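PDB 7K44: sgbp-b from Bacteroides uniformis, which probably binds xyloglucan at the cell surface, as a surface glycan-binding protein encoded in a xyloglucan utilization locus of a gut bacterium. Local coordinates for residues A[209-214]-A[377-383]. Numbering follows the deposited sequence.
Sequences NIVLNY and FDNFRVV. With CA (calcium ion), chain B.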
loop_
_atom_site.group_PDB
_atom_site.type_symbol
_atom_site.label_atom_id
_atom_site.label_comp_id
_atom_site.label_asym_id
_atom_site.label_seq_id
_atom_site.Cartn_x
_atom_site.Cartn_y
_atom_site.Cartn_z
ATOM N N ASN A 209 6.249 18.738 0.673
ATOM C CA ASN A 209 6.069 18.723 -0.769
ATOM C C ASN A 209 4.640 19.025 -1.197
ATOM O O ASN A 209 4.344 18.983 -2.394
ATOM C CB ASN A 209 6.506 17.374 -1.339
ATOM C CG ASN A 209 7.983 17.117 -1.139
ATOM O OD1 ASN A 209 8.460 17.048 0.001
ATOM N ND2 ASN A 209 8.715 16.975 -2.238
ATOM N N ILE A 210 3.762 19.363 -0.248
ATOM C CA ILE A 210 2.375 19.694 -0.554
ATOM C C ILE A 210 2.309 21.037 -1.268
ATOM O O ILE A 210 2.912 22.026 -0.820
ATOM C CB ILE A 210 1.554 19.721 0.745
ATOM C CG1 ILE A 210 1.315 18.304 1.261
ATOM C CG2 ILE A 210 0.218 20.440 0.538
ATOM C CD1 ILE A 210 0.260 17.531 0.460
ATOM N N VAL A 211 1.582 21.074 -2.390
ATOM C CA VAL A 211 1.343 22.307 -3.141
ATOM C C VAL A 211 -0.095 22.797 -3.029
ATOM O O VAL A 211 -0.372 23.962 -3.380
ATOM C CB VAL A 211 1.764 22.179 -4.620
ATOM C CG1 VAL A 211 3.222 21.762 -4.712
ATOM C CG2 VAL A 211 0.865 21.185 -5.363
ATOM N N LEU A 212 -1.014 21.959 -2.559
ATOM C CA LEU A 212 -2.413 22.353 -2.406
ATOM C C LEU A 212 -3.067 21.399 -1.426
ATOM O O LEU A 212 -3.116 20.189 -1.674
ATOM C CB LEU A 212 -3.142 22.295 -3.746
ATOM C CG LEU A 212 -4.661 22.500 -3.677
ATOM C CD1 LEU A 212 -5.022 23.913 -3.178
ATOM C CD2 LEU A 212 -5.316 22.269 -5.021
ATOM N N ASN A 213 -3.584 21.937 -0.320
ATOM C CA ASN A 213 -4.307 21.101 0.630
ATOM C C ASN A 213 -5.618 21.702 1.105
ATOM O O ASN A 213 -6.259 21.117 1.980
ATOM C CB ASN A 213 -3.433 20.674 1.830
ATOM C CG ASN A 213 -3.063 21.824 2.737
ATOM O OD1 ASN A 213 -3.573 22.940 2.601
ATOM N ND2 ASN A 213 -2.159 21.556 3.669
ATOM N N TYR A 214 -6.028 22.845 0.565
ATOM C CA TYR A 214 -7.295 23.492 0.899
ATOM C C TYR A 214 -7.366 23.961 2.339
ATOM O O TYR A 214 -8.450 24.352 2.807
ATOM C CB TYR A 214 -8.494 22.611 0.566
ATOM C CG TYR A 214 -8.568 22.235 -0.897
ATOM C CD1 TYR A 214 -8.681 23.216 -1.876
ATOM C CD2 TYR A 214 -8.550 20.909 -1.289
ATOM C CE1 TYR A 214 -8.764 22.885 -3.221
ATOM C CE2 TYR A 214 -8.638 20.551 -2.625
ATOM C CZ TYR A 214 -8.753 21.545 -3.585
ATOM O OH TYR A 214 -8.862 21.243 -4.916
ATOM N N PHE A 377 -11.061 15.107 -3.193
ATOM C CA PHE A 377 -9.658 15.303 -3.539
ATOM C C PHE A 377 -8.967 16.123 -2.456
ATOM O O PHE A 377 -9.546 17.081 -1.925
ATOM C CB PHE A 377 -9.547 16.103 -4.849
ATOM C CG PHE A 377 -10.118 15.408 -6.044
ATOM C CD1 PHE A 377 -11.458 15.535 -6.370
ATOM C CD2 PHE A 377 -9.300 14.629 -6.852
ATOM C CE1 PHE A 377 -11.969 14.888 -7.485
ATOM C CE2 PHE A 377 -9.813 13.979 -7.958
ATOM C CZ PHE A 377 -11.148 14.106 -8.265
ATOM N N ASP A 378 -7.708 15.792 -2.164
ATOM C CA ASP A 378 -6.939 16.541 -1.178
ATOM C C ASP A 378 -5.460 16.242 -1.354
ATOM O O ASP A 378 -5.059 15.283 -2.028
ATOM C CB ASP A 378 -7.383 16.163 0.246
ATOM C CG ASP A 378 -7.113 17.256 1.297
ATOM O OD1 ASP A 378 -6.489 18.315 1.034
ATOM O OD2 ASP A 378 -7.559 17.012 2.442
ATOM N N ASN A 379 -4.646 17.075 -0.709
ATOM C CA ASN A 379 -3.223 16.795 -0.485
ATOM C C ASN A 379 -2.451 16.555 -1.782
ATOM O O ASN A 379 -1.825 15.515 -1.966
ATOM C CB ASN A 379 -3.033 15.649 0.509
ATOM C CG ASN A 379 -3.271 16.084 1.936
ATOM O OD1 ASN A 379 -3.171 17.270 2.251
ATOM N ND2 ASN A 379 -3.558 15.124 2.814
ATOM N N PHE A 380 -2.484 17.549 -2.674
ATOM C CA PHE A 380 -1.661 17.489 -3.875
ATOM C C PHE A 380 -0.214 17.802 -3.502
ATOM O O PHE A 380 0.067 18.809 -2.844
ATOM C CB PHE A 380 -2.162 18.480 -4.926
ATOM C CG PHE A 380 -3.541 18.185 -5.442
ATOM C CD1 PHE A 380 -4.665 18.605 -4.745
ATOM C CD2 PHE A 380 -3.714 17.506 -6.632
ATOM C CE1 PHE A 380 -5.950 18.346 -5.222
ATOM C CE2 PHE A 380 -4.991 17.235 -7.122
ATOM C CZ PHE A 380 -6.108 17.648 -6.414
ATOM N N ARG A 381 0.705 16.929 -3.914
ATOM C CA ARG A 381 2.124 17.088 -3.623
ATOM C C ARG A 381 2.928 16.735 -4.863
ATOM O O ARG A 381 2.463 15.990 -5.727
ATOM C CB ARG A 381 2.587 16.232 -2.430
ATOM C CG ARG A 381 2.361 14.725 -2.570
ATOM C CD ARG A 381 1.100 14.265 -1.866
ATOM N NE ARG A 381 1.004 12.803 -1.755
ATOM C CZ ARG A 381 -0.108 12.166 -1.404
ATOM N NH1 ARG A 381 -0.122 10.827 -1.324
ATOM N NH2 ARG A 381 -1.212 12.863 -1.109
ATOM N N VAL A 382 4.128 17.307 -4.963
ATOM C CA VAL A 382 5.078 16.963 -6.023
ATOM C C VAL A 382 6.229 16.212 -5.371
ATOM O O VAL A 382 6.913 16.760 -4.495
ATOM C CB VAL A 382 5.590 18.203 -6.774
ATOM C CG1 VAL A 382 6.604 17.760 -7.833
ATOM C CG2 VAL A 382 4.442 18.977 -7.406
ATOM N N VAL A 383 6.449 14.961 -5.803
ATOM C CA VAL A 383 7.378 14.056 -5.135
ATOM C C VAL A 383 8.155 13.251 -6.166
ATOM O O VAL A 383 7.727 13.071 -7.304
ATOM C CB VAL A 383 6.654 13.086 -4.173
ATOM C CG1 VAL A 383 6.056 13.829 -2.982
ATOM C CG2 VAL A 383 5.602 12.288 -4.916
HETATM CA CA CA B . -7.023 19.254 3.344
HETATM O O HOH W 1 -1.261 18.749 3.799
HETATM O O HOH W 2 -4.781 18.589 3.919
#
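The Tyr214 ring turns its edge to Phe377 O, which lies near the ring plane, 3.7 Å from CE2, while Leu212 CG lies over one face, near its rim. Phe380 takes Leu212 O at its own ring edge, in plane. With CG anti to the backbone N (chi1 172°), Leu212 sets CD2 3.7 Å from Phe380 CD1, and the three side chains meet in one apolar cluster. Large apolar groups suit this side, where Leu358 and Leu360 of strand 357-364, in the other sheet, pack on Phe380.

Within the xyloglucan-binding domain, short strand 210-212 pairs antiparallel with strand 371-384 through a classic beta bulge: Phe380 O accepts Val211 N at 2.8 Å and, weakly, Leu212 N, while Phe380 N returns a bond to Leu212 O. Asn209, whose amide can mimic a peptide, grips Val382 twice: its O accepts Val382 N, and its ND2 reaches Val382 O at 2.9 Å, in the carbonyl plane.

At the other end Asn213 O binds calcium at 2.4 Å and Asp378 chelates it with both carboxylate oxygens; Asp215, Asp241, Lys243 and a water complete seven ligands. Asn379 OD1 accepts a bond from that water, and Asp241 also holds its side chain; asparagine tolerates the left-handed backbone here (phi 57°) better than most residues. Coordinated by a neutral carbonyl and a carboxylate, the cation lets Asn213 O and Asp378 OD1 sit 3.0 Å apart and ties the segments together.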